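Local coordinates for protein acetyltransferase (Elizabethkingia anophelis, PDB 6AO7) that binds acetyl-CoA and, as a member of the GNAT family, probably transfers its acetyl group to an acceptor substrate, at residues 58-63 and 73-78. Sequence-based numbering, arbitrary orientation.
With ACO (acetyl coenzyme *a), chain B.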
loop_
_atom_site.group_PDB
_atom_site.type_symbol
_atom_site.label_atom_id
_atom_site.label_comp_id
_atom_site.label_asym_id
_atom_site.label_seq_id
_atom_site.Cartn_x
_atom_site.Cartn_y
_atom_site.Cartn_z
ATOM N N ILE A 58 -23.748 13.594 4.368
ATOM C CA ILE A 58 -22.335 13.924 4.243
ATOM C C ILE A 58 -21.472 12.708 3.953
ATOM O O ILE A 58 -20.256 12.852 3.804
ATOM C CB ILE A 58 -21.818 14.643 5.503
ATOM C CG1 ILE A 58 -21.982 13.718 6.707
ATOM C CG2 ILE A 58 -22.553 15.972 5.708
ATOM C CD1 ILE A 58 -21.246 14.173 7.918
ATOM N N GLY A 59 -22.054 11.525 3.862
ATOM C CA GLY A 59 -21.263 10.345 3.567
ATOM C C GLY A 59 -22.187 9.201 3.233
ATOM O O GLY A 59 -23.403 9.278 3.445
ATOM N N CYS A 60 -21.587 8.129 2.709
ATOM C CA CYS A 60 -22.357 6.970 2.265
ATOM C C CYS A 60 -21.425 5.790 2.076
ATOM O O CYS A 60 -20.211 5.953 1.914
ATOM C CB CYS A 60 -23.100 7.253 0.951
ATOM S SG CYS A 60 -21.997 7.673 -0.433
ATOM N N TYR A 61 -22.014 4.594 2.081
ATOM C CA TYR A 61 -21.301 3.405 1.629
ATOM C C TYR A 61 -22.292 2.424 0.997
ATOM O O TYR A 61 -23.503 2.484 1.234
ATOM C CB TYR A 61 -20.508 2.731 2.760
ATOM C CG TYR A 61 -21.303 2.176 3.925
ATOM C CD1 TYR A 61 -21.920 0.920 3.848
ATOM C CD2 TYR A 61 -21.383 2.875 5.133
ATOM C CE1 TYR A 61 -22.603 0.393 4.930
ATOM C CE2 TYR A 61 -22.070 2.350 6.229
ATOM C CZ TYR A 61 -22.678 1.107 6.117
ATOM O OH TYR A 61 -23.351 0.564 7.190
ATOM N N VAL A 62 -21.747 1.534 0.170
ATOM C CA VAL A 62 -22.508 0.487 -0.505
ATOM C C VAL A 62 -21.896 -0.865 -0.155
ATOM O O VAL A 62 -20.688 -1.082 -0.365
ATOM C CB VAL A 62 -22.515 0.680 -2.028
ATOM C CG1 VAL A 62 -23.255 -0.489 -2.696
ATOM C CG2 VAL A 62 -23.119 2.025 -2.384
ATOM N N LEU A 63 -22.728 -1.769 0.370
ATOM C CA LEU A 63 -22.351 -3.156 0.612
ATOM C C LEU A 63 -22.844 -4.020 -0.537
ATOM O O LEU A 63 -24.004 -3.911 -0.942
ATOM C CB LEU A 63 -22.947 -3.668 1.920
ATOM C CG LEU A 63 -22.184 -3.344 3.195
ATOM C CD1 LEU A 63 -23.000 -3.761 4.379
ATOM C CD2 LEU A 63 -20.828 -4.082 3.187
ATOM N N ILE A 73 -17.300 -3.777 0.346
ATOM C CA ILE A 73 -17.558 -2.342 0.339
ATOM C C ILE A 73 -17.220 -1.866 -1.069
ATOM O O ILE A 73 -16.048 -1.644 -1.384
ATOM C CB ILE A 73 -16.727 -1.609 1.391
ATOM C CG1 ILE A 73 -16.928 -2.254 2.766
ATOM C CG2 ILE A 73 -17.054 -0.089 1.369
ATOM C CD1 ILE A 73 -16.029 -1.653 3.837
ATOM N N LYS A 74 -18.234 -1.750 -1.929
ATOM C CA LYS A 74 -17.998 -1.300 -3.295
ATOM C C LYS A 74 -17.786 0.203 -3.375
ATOM O O LYS A 74 -17.243 0.690 -4.373
ATOM C CB LYS A 74 -19.166 -1.686 -4.206
ATOM C CG LYS A 74 -19.074 -3.079 -4.887
ATOM C CD LYS A 74 -18.023 -3.133 -5.999
ATOM C CE LYS A 74 -18.338 -4.241 -7.014
ATOM N NZ LYS A 74 -17.250 -4.417 -8.027
ATOM N N ASN A 75 -18.226 0.945 -2.364
ATOM C CA ASN A 75 -18.176 2.400 -2.423
ATOM C C ASN A 75 -18.232 2.932 -1.003
ATOM O O ASN A 75 -19.046 2.477 -0.206
ATOM C CB ASN A 75 -19.341 2.960 -3.256
ATOM C CG ASN A 75 -19.156 4.424 -3.605
ATOM O OD1 ASN A 75 -19.123 5.279 -2.721
ATOM N ND2 ASN A 75 -19.087 4.723 -4.902
ATOM N N ILE A 76 -17.324 3.840 -0.666
ATOM C CA ILE A 76 -17.391 4.532 0.613
ATOM C C ILE A 76 -16.872 5.947 0.391
ATOM O O ILE A 76 -15.797 6.140 -0.194
ATOM C CB ILE A 76 -16.608 3.808 1.733
ATOM C CG1 ILE A 76 -16.807 4.534 3.067
ATOM C CG2 ILE A 76 -15.114 3.685 1.404
ATOM C CD1 ILE A 76 -16.046 3.890 4.225
ATOM N N ALA A 77 -17.642 6.941 0.827
ATOM C CA ALA A 77 -17.267 8.321 0.524
ATOM C C ALA A 77 -17.702 9.262 1.639
ATOM O O ALA A 77 -18.715 9.036 2.304
ATOM C CB ALA A 77 -17.883 8.791 -0.801
ATOM N N VAL A 78 -16.926 10.329 1.822
ATOM C CA VAL A 78 -17.244 11.398 2.755
ATOM C C VAL A 78 -17.112 12.709 2.007
ATOM O O VAL A 78 -16.132 12.910 1.277
ATOM C CB VAL A 78 -16.312 11.370 3.982
ATOM C CG1 VAL A 78 -16.475 12.620 4.814
ATOM C CG2 VAL A 78 -16.582 10.120 4.806
HETATM N N1A ACO B . -1.005 8.719 4.646
HETATM C C2A ACO B . -1.869 7.911 5.263
HETATM N N3A ACO B . -2.881 8.228 6.074
HETATM C C4A ACO B . -2.952 9.549 6.261
HETATM C C5A ACO B . -2.114 10.511 5.714
HETATM C C6A ACO B . -1.097 10.051 4.852
HETATM N N6A ACO B . -0.212 10.848 4.247
HETATM N N7A ACO B . -2.448 11.774 6.178
HETATM C C8A ACO B . -3.466 11.551 6.978
HETATM N N9A ACO B . -3.826 10.232 7.070
HETATM C C1B ACO B . -4.872 9.638 7.902
HETATM C C2B ACO B . -5.536 10.556 8.915
HETATM O O2B ACO B . -4.711 10.811 10.043
HETATM C C3B ACO B . -6.720 9.669 9.298
HETATM O O3B ACO B . -6.318 8.602 10.181
HETATM P P3B ACO B . -6.371 8.628 11.787
HETATM O O7A ACO B . -5.312 9.661 12.222
HETATM O O8A ACO B . -7.833 8.969 12.162
HETATM O O9A ACO B . -6.022 7.246 12.263
HETATM C C4B ACO B . -7.052 8.929 7.992
HETATM O O4B ACO B . -5.941 9.184 7.098
HETATM C C5B ACO B . -8.377 9.324 7.384
HETATM O O5B ACO B . -9.336 9.086 8.438
HETATM P P1A ACO B . -10.876 9.714 8.403
HETATM O O1A ACO B . -10.959 11.144 8.778
HETATM O O2A ACO B . -11.687 8.824 9.333
HETATM O O3A ACO B . -11.246 9.499 6.868
HETATM P P2A ACO B . -12.306 10.223 5.918
HETATM O O4A ACO B . -13.316 10.802 6.828
HETATM O O5A ACO B . -11.575 11.278 5.109
HETATM O O6A ACO B . -12.857 9.122 4.913
HETATM C CBP ACO B . -12.465 8.427 2.626
HETATM C CCP ACO B . -11.958 8.402 4.063
HETATM C CDP ACO B . -13.820 7.701 2.576
HETATM C CEP ACO B . -11.454 7.683 1.739
HETATM C CAP ACO B . -12.666 9.893 2.163
HETATM O OAP ACO B . -11.459 10.624 2.301
HETATM C C9P ACO B . -13.256 10.064 0.771
HETATM O O9P ACO B . -14.470 10.007 0.609
HETATM N N8P ACO B . -12.398 10.206 -0.233
HETATM C C7P ACO B . -12.832 10.275 -1.621
HETATM C C6P ACO B . -13.578 9.019 -2.059
HETATM C C5P ACO B . -12.731 7.775 -1.925
HETATM O O5P ACO B . -11.547 7.772 -2.249
HETATM N N4P ACO B . -13.345 6.695 -1.446
HETATM C C3P ACO B . -12.696 5.395 -1.305
HETATM C C2P ACO B . -12.425 4.740 -2.643
HETATM S S1P ACO B . -12.236 2.917 -2.631
HETATM C C ACO B . -13.944 2.439 -2.541
HETATM O O ACO B . -14.837 3.236 -2.451
HETATM C CH3 ACO B . -14.140 0.953 -2.538
#
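The antiparallel hairpin of strands 56-65 and 70-78 forms part of the GNAT acetyl-CoA site, and its regular ladder centres on Cys-60 and Ala-77. These two form a hydrogen-bonded pair, Cys-60 N to Ala-77 O at 3.0 Å and Ala-77 N to Cys-60 O at 3.0 Å, the latter donor lying close to the line of the carbonyl bond. Further along, Val-62 is held by two successive residues: its N donates to Asn-75 O (2.9 Å), while its O accepts from Lys-74 N in a more bent bond (137°). This irregularity, with Lys-74 and Asn-75 together facing Val-62, is consistent with the bulge known in this strand of GNAT folds.

On one face, Ile-76 has CG1 anti to its backbone N (chi1 -176°), which lays that branch against Tyr-61 CB at 4.1 Å; the phenol ring itself leads away from the partner strand, its OH bonding to Asp-94. On the other face, Val-62 CG2 rests on Asn-75 CB (4.0 Å). There the Asn-75 amide reaches toward helix 26-32: ND2 binds Leu-29 O and Tyr-42 OH, whereas OD1, on the side of Cys-60 SG, is buried without a polar partner.

The cofactor is bonded along the edge of 70-78 turned away from 58-63. Ile-76 N donates to the acetyl O (3.1 Å), a bond that may help to polarise the thioester carbonyl, Ile-76 O accepts from pantetheine N4P (2.8 Å), and Val-78 N donates to O9P (2.8 Å).

Strand 47-53 continues the sheet beyond 56-65, with a classic beta bulge where Ile-58 and Gly-59 face Ala-51. Helix 87-101 packs on Tyr-61 and Leu-63, helix 26-32 on Cys-60, Val-62 and Asn-75; strand 106-112 lies parallel on the cofactor side, splaying from 70-78 as in other GNAT folds to admit the pantetheine arm.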